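Long-range contact in putative citrate lyase, alfa subunit (Streptococcus mutans, PDB 2HJ0), which is a putative alpha subunit of a citrate lyase, an alpha/beta protein built around two large mixed beta-sheets: residues A[415-420]-A[478-483]. Residues are numbered along the deposited sequence; the frame is centred on the assembly and turned at random.
Sequences PLVRGR and YAIVGN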
ATOM      1  N   PRO A 415      -9.961 -28.446  26.095  1.00 21.10           N
ATOM      2  CA  PRO A 415     -10.240 -29.453  27.121  1.00 21.89           C
ATOM      3  C   PRO A 415     -11.728 -29.568  27.388  1.00 22.82           C
ATOM      4  O   PRO A 415     -12.485 -28.618  27.204  1.00 22.67           O
ATOM      5  CB  PRO A 415      -9.456 -28.954  28.327  1.00 20.58           C
ATOM      6  CG  PRO A 415      -9.422 -27.485  28.116  1.00 22.20           C
ATOM      7  CD  PRO A 415      -9.141 -27.359  26.649  1.00 21.04           C
ATOM      8  N   LEU A 416     -12.140 -30.758  27.797  1.00 23.82           N
ATOM      9  CA  LEU A 416     -13.526 -31.042  28.086  1.00 24.02           C
ATOM     10  C   LEU A 416     -14.034 -30.125  29.190  1.00 24.67           C
ATOM     11  O   LEU A 416     -15.162 -29.642  29.142  1.00 24.35           O
ATOM     12  CB  LEU A 416     -13.652 -32.499  28.507  1.00 24.27           C
ATOM     13  CG  LEU A 416     -15.019 -33.148  28.338  1.00 25.29           C
ATOM     14  CD1 LEU A 416     -15.452 -33.066  26.879  1.00 25.08           C
ATOM     15  CD2 LEU A 416     -14.942 -34.602  28.792  1.00 23.85           C
ATOM     16  N   VAL A 417     -13.188 -29.876  30.183  1.00 26.24           N
ATOM     17  CA  VAL A 417     -13.550 -29.018  31.304  1.00 26.33           C
ATOM     18  C   VAL A 417     -12.338 -28.247  31.824  1.00 26.48           C
ATOM     19  O   VAL A 417     -11.203 -28.700  31.691  1.00 26.36           O
ATOM     20  CB  VAL A 417     -14.150 -29.868  32.453  1.00 26.24           C
ATOM     21  CG1 VAL A 417     -14.332 -29.028  33.686  1.00 26.79           C
ATOM     22  CG2 VAL A 417     -15.485 -30.448  32.028  1.00 25.45           C
ATOM     23  N   ARG A 418     -12.587 -27.064  32.379  1.00 27.50           N
ATOM     24  CA  ARG A 418     -11.532 -26.236  32.961  1.00 28.18           C
ATOM     25  C   ARG A 418     -11.932 -26.003  34.413  1.00 28.57           C
ATOM     26  O   ARG A 418     -12.860 -25.244  34.701  1.00 28.17           O
ATOM     27  CB  ARG A 418     -11.408 -24.893  32.236  1.00 28.96           C
ATOM     28  CG  ARG A 418     -10.742 -24.958  30.876  1.00 30.48           C
ATOM     29  CD  ARG A 418     -10.349 -23.569  30.405  1.00 32.06           C
ATOM     30  NE  ARG A 418      -9.639 -23.616  29.135  1.00 34.68           N
ATOM     31  CZ  ARG A 418     -10.217 -23.831  27.956  1.00 36.81           C
ATOM     32  NH1 ARG A 418     -11.533 -24.017  27.877  1.00 35.89           N
ATOM     33  NH2 ARG A 418      -9.475 -23.867  26.851  1.00 37.59           N
ATOM     34  N   GLY A 419     -11.243 -26.677  35.328  1.00 29.28           N
ATOM     35  CA  GLY A 419     -11.569 -26.525  36.731  1.00 29.38           C
ATOM     36  C   GLY A 419     -12.982 -27.009  36.981  1.00 29.71           C
ATOM     37  O   GLY A 419     -13.284 -28.183  36.785  1.00 29.52           O
ATOM     38  N   ARG A 420     -13.854 -26.105  37.409  1.00 30.19           N
ATOM     39  CA  ARG A 420     -15.245 -26.450  37.682  1.00 30.56           C
ATOM     40  C   ARG A 420     -16.150 -25.942  36.573  1.00 29.66           C
ATOM     41  O   ARG A 420     -17.370 -26.015  36.670  1.00 29.01           O
ATOM     42  CB  ARG A 420     -15.679 -25.834  39.013  1.00 31.87           C
ATOM     43  CG  ARG A 420     -15.364 -26.691  40.200  1.00 32.88           C
ATOM     44  CD  ARG A 420     -16.312 -27.857  40.236  1.00 34.42           C
ATOM     45  NE  ARG A 420     -15.618 -29.094  40.538  1.00 37.54           N
ATOM     46  CZ  ARG A 420     -16.191 -30.288  40.501  1.00 40.32           C
ATOM     47  NH1 ARG A 420     -17.478 -30.385  40.170  1.00 40.78           N
ATOM     48  NH2 ARG A 420     -15.476 -31.376  40.788  1.00 40.44           N
ATOM     49  N   TYR A 478     -20.888 -32.512  31.652  1.00 36.54           N
ATOM     50  CA  TYR A 478     -21.814 -32.361  32.764  1.00 38.40           C
ATOM     51  C   TYR A 478     -21.545 -33.435  33.814  1.00 38.07           C
ATOM     52  O   TYR A 478     -21.754 -33.221  35.008  1.00 38.06           O
ATOM     53  CB  TYR A 478     -23.263 -32.448  32.261  1.00 40.88           C
ATOM     54  CG  TYR A 478     -24.294 -32.768  33.332  1.00 44.34           C
ATOM     55  CD1 TYR A 478     -24.591 -34.091  33.669  1.00 45.64           C
ATOM     56  CD2 TYR A 478     -24.952 -31.746  34.030  1.00 45.89           C
ATOM     57  CE1 TYR A 478     -25.513 -34.391  34.678  1.00 46.78           C
ATOM     58  CE2 TYR A 478     -25.875 -32.035  35.042  1.00 46.31           C
ATOM     59  CZ  TYR A 478     -26.149 -33.357  35.360  1.00 47.34           C
ATOM     60  OH  TYR A 478     -27.047 -33.642  36.365  1.00 47.86           O
ATOM     61  N   ALA A 479     -21.070 -34.592  33.373  1.00 37.50           N
ATOM     62  CA  ALA A 479     -20.785 -35.677  34.302  1.00 37.57           C
ATOM     63  C   ALA A 479     -19.487 -35.458  35.065  1.00 38.05           C
ATOM     64  O   ALA A 479     -19.046 -36.335  35.799  1.00 38.49           O
ATOM     65  CB  ALA A 479     -20.729 -37.000  33.559  1.00 36.20           C
ATOM     66  N   ILE A 480     -18.878 -34.291  34.904  1.00 38.65           N
ATOM     67  CA  ILE A 480     -17.631 -34.015  35.594  1.00 38.97           C
ATOM     68  C   ILE A 480     -17.760 -32.868  36.584  1.00 39.94           C
ATOM     69  O   ILE A 480     -17.318 -32.983  37.724  1.00 39.85           O
ATOM     70  CB  ILE A 480     -16.518 -33.681  34.597  1.00 38.49           C
ATOM     71  CG1 ILE A 480     -16.376 -34.822  33.595  1.00 38.64           C
ATOM     72  CG2 ILE A 480     -15.210 -33.462  35.330  1.00 36.66           C
ATOM     73  CD1 ILE A 480     -15.363 -34.547  32.513  1.00 39.13           C
ATOM     74  N   VAL A 481     -18.365 -31.768  36.144  1.00 41.02           N
ATOM     75  CA  VAL A 481     -18.535 -30.593  36.991  1.00 42.41           C
ATOM     76  C   VAL A 481     -20.001 -30.263  37.223  1.00 44.02           C
ATOM     77  O   VAL A 481     -20.329 -29.202  37.745  1.00 44.76           O
ATOM     78  CB  VAL A 481     -17.854 -29.357  36.374  1.00 41.50           C
ATOM     79  CG1 VAL A 481     -16.361 -29.563  36.326  1.00 41.11           C
ATOM     80  CG2 VAL A 481     -18.413 -29.097  34.984  1.00 40.19           C
ATOM     81  N   GLY A 482     -20.880 -31.173  36.826  1.00 46.28           N
ATOM     82  CA  GLY A 482     -22.303 -30.958  37.015  1.00 48.65           C
ATOM     83  C   GLY A 482     -22.834 -29.774  36.240  1.00 50.65           C
ATOM     84  O   GLY A 482     -22.071 -29.011  35.648  1.00 50.76           O
ATOM     85  N   ASN A 483     -24.150 -29.615  36.243  1.00 52.73           N
ATOM     86  CA  ASN A 483     -24.753 -28.511  35.526  1.00 54.79           C
ATOM     87  C   ASN A 483     -24.284 -27.201  36.154  1.00 55.67           C
ATOM     88  O   ASN A 483     -24.371 -27.012  37.365  1.00 54.91           O
ATOM     89  CB  ASN A 483     -26.274 -28.613  35.582  1.00 55.78           C
ATOM     90  CG  ASN A 483     -26.943 -27.784  34.512  1.00 57.04           C
ATOM     91  OD1 ASN A 483     -26.712 -26.576  34.411  1.00 57.34           O
ATOM     92  ND2 ASN A 483     -27.776 -28.430  33.697  1.00 57.51           N
TER
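V417 and V481 meet tip to tip, with their CG1 methyls 3.4 Å apart. V417 CG1, anti to its backbone N (chi1 171°), is the branch that meets V481 CG1. I480 extends the apolar contact to L416. I480 CD1 meets L416 CD2 at 3.7 Å, the two side chains roughly perpendicular. I480 CD1 also lies 4.1 Å from V417 CG2, where the side chains run past one another, pointing opposite ways. The isopropyl group of V481 also sits against backbone: V481 CG1 is near G419 O, and V481 CB is 3.4 Å from R420 O. The R420 chain is bent at chi2 and chi3, and R420 NH1 lies 3.4 Å from V481 CA. V481 CG1 lies over one face of the R420 guanidinium, offset toward the rim.

Residues 417-418 and 421-422 form a short beta-hairpin, with G419 and R420 as a type II' turn. It follows strand 409-413 of the nine-stranded mixed sheet and packs on the C-terminal end of helix 470-481. G482 leaves the helix with positive phi, and its N makes a weak hydrogen bond to Y478 O. L416 also packs on L473 and K476, and V417 on A477. E444 OE2 accepts a hydrogen bond from L416 N.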